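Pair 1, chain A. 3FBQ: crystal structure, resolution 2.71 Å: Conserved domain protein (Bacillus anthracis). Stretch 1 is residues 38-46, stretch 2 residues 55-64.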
# COMPACT_ATOMS: atom_id res chain seq x y z
N ASN A 38 8.21 6.25 14.78
CA ASN A 38 7.79 4.98 15.34
C ASN A 38 8.80 3.94 15.60
O ASN A 38 8.50 2.76 15.40
CB ASN A 38 6.85 4.30 14.41
CG ASN A 38 5.46 4.58 14.73
OD1 ASN A 38 4.87 5.48 14.11
ND2 ASN A 38 4.89 3.85 15.72
N GLY A 39 9.96 4.33 16.06
CA GLY A 39 11.03 3.39 16.26
C GLY A 39 11.77 2.98 15.01
O GLY A 39 12.71 2.17 15.11
N VAL A 40 11.39 3.52 13.85
CA VAL A 40 12.01 3.14 12.59
C VAL A 40 12.72 4.33 11.83
O VAL A 40 12.09 5.28 11.34
CB VAL A 40 10.93 2.41 11.67
CG1 VAL A 40 11.54 1.81 10.38
CG2 VAL A 40 10.20 1.33 12.47
N LYS A 41 14.03 4.20 11.68
CA LYS A 41 14.85 5.15 10.97
C LYS A 41 15.07 4.61 9.59
O LYS A 41 15.67 3.54 9.47
CB LYS A 41 16.19 5.24 11.73
CG LYS A 41 17.04 6.48 11.40
CD LYS A 41 18.27 6.66 12.29
CE LYS A 41 19.16 7.72 11.63
NZ LYS A 41 20.60 7.82 12.09
N VAL A 42 14.54 5.28 8.56
CA VAL A 42 14.87 4.95 7.15
C VAL A 42 15.85 5.99 6.56
O VAL A 42 15.56 7.17 6.65
CB VAL A 42 13.64 4.91 6.23
CG1 VAL A 42 14.06 4.56 4.74
CG2 VAL A 42 12.56 3.90 6.77
N THR A 43 17.00 5.53 6.01
CA THR A 43 17.99 6.32 5.33
C THR A 43 18.03 5.95 3.88
O THR A 43 17.95 4.77 3.52
CB THR A 43 19.34 6.02 5.88
OG1 THR A 43 19.24 6.32 7.26
CG2 THR A 43 20.48 6.95 5.27
N ILE A 44 18.16 6.96 3.02
CA ILE A 44 18.27 6.73 1.58
C ILE A 44 19.67 7.08 1.07
O ILE A 44 19.98 8.24 0.83
CB ILE A 44 17.23 7.56 0.80
CG1 ILE A 44 16.11 6.65 0.28
CG2 ILE A 44 17.90 8.31 -0.34
CD1 ILE A 44 15.61 7.03 -1.09
N ASN A 45 20.50 6.05 0.91
CA ASN A 45 21.95 6.24 0.88
C ASN A 45 22.43 6.73 -0.49
O ASN A 45 22.49 7.93 -0.74
CB ASN A 45 22.67 4.95 1.26
CG ASN A 45 22.53 4.62 2.73
OD1 ASN A 45 23.11 5.29 3.59
ND2 ASN A 45 21.76 3.58 3.04
N ASP A 46 22.77 5.79 -1.36
CA ASP A 46 23.29 6.12 -2.68
C ASP A 46 22.16 6.37 -3.67
O ASP A 46 21.12 5.71 -3.63
CB ASP A 46 24.20 5.00 -3.19
CG ASP A 46 25.53 4.94 -2.46
OD1 ASP A 46 26.35 4.07 -2.80
OD2 ASP A 46 25.75 5.78 -1.56
N SER A 55 17.99 4.20 -9.40
CA SER A 55 18.26 3.16 -8.46
C SER A 55 18.69 3.85 -7.22
O SER A 55 19.39 4.88 -7.24
CB SER A 55 19.29 2.13 -8.92
OG SER A 55 19.37 2.05 -10.35
N ILE A 56 18.20 3.30 -6.13
CA ILE A 56 18.32 3.90 -4.84
C ILE A 56 18.68 2.83 -3.82
O ILE A 56 18.24 1.66 -3.91
CB ILE A 56 16.97 4.51 -4.54
CG1 ILE A 56 17.14 5.98 -4.58
CG2 ILE A 56 16.16 3.86 -3.32
CD1 ILE A 56 15.86 6.59 -4.24
N THR A 57 19.46 3.26 -2.84
CA THR A 57 20.03 2.39 -1.86
C THR A 57 19.59 2.91 -0.50
O THR A 57 19.48 4.14 -0.30
CB THR A 57 21.53 2.42 -2.13
OG1 THR A 57 21.88 1.23 -2.88
CG2 THR A 57 22.31 2.48 -0.93
N TYR A 58 19.25 2.02 0.42
CA TYR A 58 18.75 2.51 1.67
C TYR A 58 19.08 1.61 2.81
O TYR A 58 19.42 0.44 2.61
CB TYR A 58 17.23 2.70 1.61
CG TYR A 58 16.50 1.39 1.46
CD1 TYR A 58 16.16 0.88 0.18
CD2 TYR A 58 16.19 0.62 2.58
CE1 TYR A 58 15.55 -0.29 0.03
CE2 TYR A 58 15.56 -0.61 2.45
CZ TYR A 58 15.23 -1.04 1.18
OH TYR A 58 14.60 -2.26 1.07
N SER A 59 18.95 2.15 4.02
CA SER A 59 18.97 1.36 5.24
C SER A 59 17.69 1.47 5.99
O SER A 59 16.95 2.42 5.85
CB SER A 59 20.09 1.81 6.15
OG SER A 59 21.10 2.26 5.30
N LEU A 60 17.46 0.50 6.84
CA LEU A 60 16.27 0.47 7.59
C LEU A 60 16.74 -0.03 8.95
O LEU A 60 17.37 -1.08 9.02
CB LEU A 60 15.33 -0.50 6.88
CG LEU A 60 14.01 -0.85 7.52
CD1 LEU A 60 13.16 0.36 7.36
CD2 LEU A 60 13.40 -2.06 6.83
N GLU A 61 16.52 0.78 10.00
CA GLU A 61 16.95 0.46 11.35
C GLU A 61 15.79 0.61 12.27
O GLU A 61 15.03 1.56 12.16
CB GLU A 61 18.04 1.37 11.84
CG GLU A 61 19.27 1.26 11.05
CD GLU A 61 20.18 2.39 11.37
OE1 GLU A 61 20.33 2.62 12.60
OE2 GLU A 61 20.69 3.06 10.43
N SER A 62 15.66 -0.33 13.20
CA SER A 62 14.56 -0.35 14.07
C SER A 62 14.88 -0.61 15.53
O SER A 62 16.01 -0.87 15.88
CB SER A 62 13.61 -1.40 13.65
OG SER A 62 12.56 -1.33 14.59
N GLU A 63 13.86 -0.54 16.38
CA GLU A 63 14.06 -0.57 17.82
C GLU A 63 13.82 -1.97 18.38
O GLU A 63 13.68 -2.15 19.59
CB GLU A 63 13.13 0.43 18.52
CG GLU A 63 13.42 1.88 18.17
CD GLU A 63 14.53 2.47 19.03
OE1 GLU A 63 15.48 1.74 19.35
OE2 GLU A 63 14.44 3.67 19.37
N GLN A 64 13.79 -2.96 17.49
CA GLN A 64 12.85 -4.06 17.60
C GLN A 64 12.75 -4.84 16.30
O GLN A 64 12.81 -4.26 15.21
CB GLN A 64 11.46 -3.54 18.01
CG GLN A 64 10.66 -2.95 16.87
CD GLN A 64 9.33 -3.65 16.67
OE1 GLN A 64 8.72 -4.13 17.62
NE2 GLN A 64 8.87 -3.71 15.42

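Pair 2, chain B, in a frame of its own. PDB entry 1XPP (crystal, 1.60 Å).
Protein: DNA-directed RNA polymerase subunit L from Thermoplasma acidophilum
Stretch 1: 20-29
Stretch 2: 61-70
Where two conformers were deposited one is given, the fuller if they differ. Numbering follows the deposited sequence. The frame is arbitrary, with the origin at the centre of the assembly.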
# COMPACT_ATOMS: atom_id res chain seq x y z
N LYS B 20 1.55 -3.51 29.28
CA LYS B 20 2.23 -2.66 30.26
C LYS B 20 3.31 -1.76 29.66
O LYS B 20 3.14 -0.54 29.57
CB LYS B 20 2.82 -3.52 31.39
CG LYS B 20 1.77 -4.11 32.33
CD LYS B 20 2.30 -4.20 33.75
CE LYS B 20 1.41 -5.04 34.65
NZ LYS B 20 2.10 -5.35 35.94
N ASN B 21 4.42 -2.37 29.27
CA ASN B 21 5.57 -1.66 28.77
C ASN B 21 5.89 -2.12 27.37
O ASN B 21 7.05 -2.16 26.99
CB ASN B 21 6.77 -1.96 29.65
CG ASN B 21 6.51 -1.67 31.11
OD1 ASN B 21 5.88 -0.66 31.45
ND2 ASN B 21 6.95 -2.57 31.98
N SER B 22 4.86 -2.45 26.61
CA SER B 22 5.11 -2.95 25.26
C SER B 22 4.05 -2.55 24.25
O SER B 22 2.91 -2.18 24.59
CB SER B 22 5.33 -4.46 25.26
OG SER B 22 4.09 -5.10 25.44
N ILE B 23 4.43 -2.64 22.97
CA ILE B 23 3.51 -2.29 21.92
C ILE B 23 3.89 -3.10 20.70
O ILE B 23 5.08 -3.44 20.50
CB ILE B 23 3.55 -0.75 21.64
CG1 ILE B 23 2.33 -0.31 20.85
CG2 ILE B 23 4.88 -0.34 20.95
CD1 ILE B 23 2.15 1.25 20.78
N THR B 24 2.87 -3.44 19.92
CA THR B 24 3.06 -4.10 18.64
C THR B 24 2.34 -3.30 17.58
O THR B 24 1.18 -2.91 17.76
CB THR B 24 2.46 -5.52 18.67
OG1 THR B 24 3.03 -6.21 19.77
CG2 THR B 24 2.74 -6.26 17.35
N VAL B 25 3.05 -3.05 16.48
CA VAL B 25 2.55 -2.26 15.39
C VAL B 25 2.63 -3.06 14.10
O VAL B 25 3.67 -3.66 13.78
CB VAL B 25 3.38 -0.94 15.25
CG1 VAL B 25 2.80 -0.06 14.17
CG2 VAL B 25 3.42 -0.21 16.56
N GLU B 26 1.52 -3.09 13.36
CA GLU B 26 1.49 -3.67 12.03
C GLU B 26 1.90 -2.60 11.02
O GLU B 26 1.36 -1.47 11.06
CB GLU B 26 0.08 -4.20 11.71
CG GLU B 26 0.07 -5.13 10.50
CD GLU B 26 -1.30 -5.75 10.27
OE1 GLU B 26 -2.32 -5.09 10.58
OE2 GLU B 26 -1.37 -6.88 9.73
N MET B 27 2.86 -2.94 10.16
CA MET B 27 3.46 -2.04 9.17
C MET B 27 3.21 -2.57 7.78
O MET B 27 3.71 -3.64 7.43
CB MET B 27 4.97 -1.93 9.38
CG MET B 27 5.39 -1.84 10.80
SD MET B 27 5.25 -0.14 11.31
CE MET B 27 6.48 0.76 10.33
N ILE B 28 2.44 -1.82 7.00
CA ILE B 28 1.97 -2.29 5.71
C ILE B 28 2.60 -1.48 4.57
O ILE B 28 2.61 -0.25 4.60
CB ILE B 28 0.40 -2.21 5.64
CG1 ILE B 28 -0.20 -3.01 6.81
CG2 ILE B 28 -0.07 -2.66 4.28
CD1 ILE B 28 -1.71 -3.07 6.87
N ASN B 29 3.10 -2.19 3.55
CA ASN B 29 3.75 -1.56 2.38
C ASN B 29 4.98 -0.71 2.62
O ASN B 29 5.23 0.26 1.91
CB ASN B 29 2.75 -0.72 1.59
CG ASN B 29 1.58 -1.51 1.17
OD1 ASN B 29 1.70 -2.69 0.83
ND2 ASN B 29 0.42 -0.87 1.19
N ASP B 61 0.38 -11.89 7.75
CA ASP B 61 -0.12 -11.20 6.55
C ASP B 61 0.77 -10.01 6.17
O ASP B 61 1.09 -9.81 5.00
CB ASP B 61 -1.56 -10.73 6.79
CG ASP B 61 -2.57 -11.88 7.01
OD1 ASP B 61 -2.20 -13.07 6.90
OD2 ASP B 61 -3.75 -11.57 7.27
N ASN B 62 1.19 -9.23 7.18
CA ASN B 62 1.99 -8.03 6.97
C ASN B 62 2.97 -7.94 8.12
O ASN B 62 2.67 -8.42 9.22
CB ASN B 62 1.12 -6.76 6.98
CG ASN B 62 0.26 -6.62 5.73
OD1 ASN B 62 0.78 -6.45 4.62
ND2 ASN B 62 -1.05 -6.74 5.91
N PRO B 63 4.15 -7.33 7.87
CA PRO B 63 5.15 -7.16 8.92
C PRO B 63 4.60 -6.50 10.20
O PRO B 63 3.61 -5.73 10.18
CB PRO B 63 6.23 -6.32 8.24
CG PRO B 63 6.11 -6.69 6.78
CD PRO B 63 4.62 -6.81 6.57
N GLN B 64 5.22 -6.88 11.29
CA GLN B 64 4.93 -6.29 12.58
C GLN B 64 6.25 -5.93 13.26
O GLN B 64 7.31 -6.52 12.97
CB GLN B 64 4.20 -7.28 13.46
CG GLN B 64 2.72 -7.50 13.10
CD GLN B 64 2.07 -8.58 13.92
OE1 GLN B 64 2.26 -8.66 15.13
NE2 GLN B 64 1.22 -9.39 13.27
N ILE B 65 6.19 -4.91 14.10
CA ILE B 65 7.28 -4.64 15.02
C ILE B 65 6.76 -4.66 16.45
O ILE B 65 5.61 -4.31 16.71
CB ILE B 65 8.03 -3.29 14.71
CG1 ILE B 65 7.12 -2.08 14.88
CG2 ILE B 65 8.63 -3.31 13.33
CD1 ILE B 65 7.89 -0.76 14.99
N TYR B 66 7.61 -5.15 17.36
CA TYR B 66 7.30 -5.30 18.77
C TYR B 66 8.40 -4.60 19.58
O TYR B 66 9.60 -4.81 19.32
CB TYR B 66 7.33 -6.78 19.13
CG TYR B 66 7.33 -7.06 20.62
CD1 TYR B 66 6.24 -6.68 21.42
CD2 TYR B 66 8.41 -7.65 21.22
CE1 TYR B 66 6.25 -6.95 22.79
CE2 TYR B 66 8.43 -7.92 22.58
CZ TYR B 66 7.35 -7.57 23.34
OH TYR B 66 7.39 -7.83 24.69
N VAL B 67 7.99 -3.79 20.54
CA VAL B 67 8.95 -3.06 21.37
C VAL B 67 8.51 -3.21 22.82
O VAL B 67 7.35 -2.97 23.14
CB VAL B 67 8.98 -1.54 21.00
CG1 VAL B 67 9.98 -0.79 21.86
CG2 VAL B 67 9.33 -1.34 19.51
N ARG B 68 9.45 -3.60 23.66
CA ARG B 68 9.25 -3.57 25.11
C ARG B 68 10.32 -2.71 25.77
O ARG B 68 11.49 -2.83 25.47
CB ARG B 68 9.28 -4.97 25.71
CG ARG B 68 9.05 -5.00 27.25
CD ARG B 68 8.93 -6.44 27.78
NE ARG B 68 9.88 -7.35 27.14
CZ ARG B 68 11.02 -7.76 27.68
NH1 ARG B 68 11.38 -7.36 28.89
NH2 ARG B 68 11.81 -8.58 27.00
N VAL B 69 9.89 -1.85 26.69
CA VAL B 69 10.79 -0.91 27.37
C VAL B 69 11.04 -1.30 28.85
O VAL B 69 10.17 -1.91 29.49
CB VAL B 69 10.22 0.55 27.25
CG1 VAL B 69 10.20 1.00 25.76
CG2 VAL B 69 8.85 0.69 27.85
N LYS B 70 12.24 -0.97 29.35
CA LYS B 70 12.51 -1.00 30.81
C LYS B 70 11.85 0.18 31.53
O LYS B 70 11.47 0.07 32.70
CB LYS B 70 14.01 -0.90 31.14
CG LYS B 70 14.97 -1.71 30.32
CD LYS B 70 16.39 -1.15 30.48
CE LYS B 70 17.39 -1.96 29.70
NZ LYS B 70 18.58 -1.13 29.32
O HOH W 1 5.27 -7.72 26.17
O HOH W 2 0.38 -8.83 10.49

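Both pairs are two antiparallel strands laid edge to edge, and 14 central residues superpose with an RMSD of 0.5 Å. The shared rule is written in the backbone. In pair 1, K41(A) and E61(A) exchange two hydrogen bonds (K41(A) N to E61(A) O and E61(A) N to K41(A) O, each 2.9 Å), as do T43(A) and S59(A). In pair 2 the matching rungs are I23(B) with V67(B) and V25(B) with I65(B), the latter closed by V25(B) N to I65(B) O at 2.9 Å and I65(B) N to V25(B) O at 2.8 Å. These bonds ask nothing of the side chains, so the same ladder accepts two very different sequences.

Take first the face that holds V42(A) and L60(A). In pair 1 its middle is apolar: L60(A) CD1 lies 3.7 Å from V40(A) CG1 and 3.6 Å from V42(A) CG2, so one leucine methyl touches two valines. At the matched positions pair 2 has S22(B), T24(B) and Y66(B). Here the ring does the covering: Y66(B) CE1 sits 3.6 Å from S22(B) CB, and T24(B) OG1 meets the ring edge, 3.6 Å from Y66(B) CD1. The polar ends are served by water 1, which hydrogen-bonds S22(B) OG at 3.0 Å and Y66(B) OH at 2.6 Å.

Further along this face, I44(A) matches E26(B) and Y58(A) matches Q64(B). I44(A) reaches diagonally, its CD1 3.2 Å from I56(A) CD1, while the end of Y58(A) leads away from the partner strand. Pair 2 instead links its polar groups through water 2, which donates to E26(B) OE2 and N62(B) O, both at 2.7 Å, and accepts from Q64(B) NE2 at 3.0 Å. N62(B) occupies the position of I56(A).

The other face reverses the chemistry. K41(A) and E61(A) pass with their CB atoms 4.3 Å apart; T43(A) CB and S59(A) OG are 4.2 Å apart. Pair 2 fills these positions with hydrocarbon: I23(B) CG2 lies 4.3 Å from V67(B) CB, and V25(B) CB lies 3.9 Å from I65(B) CG1. M27(B), matched to N45(A), extends the patch, its CG 4.4 Å from I65(B) CG2.

The lesson for design is that the register fixes which side chains face each other, while the chemistry of each face is free: apolar contact in one place, polar groups joined by water in another, and in pair 1 polar side chains that simply pass side by side.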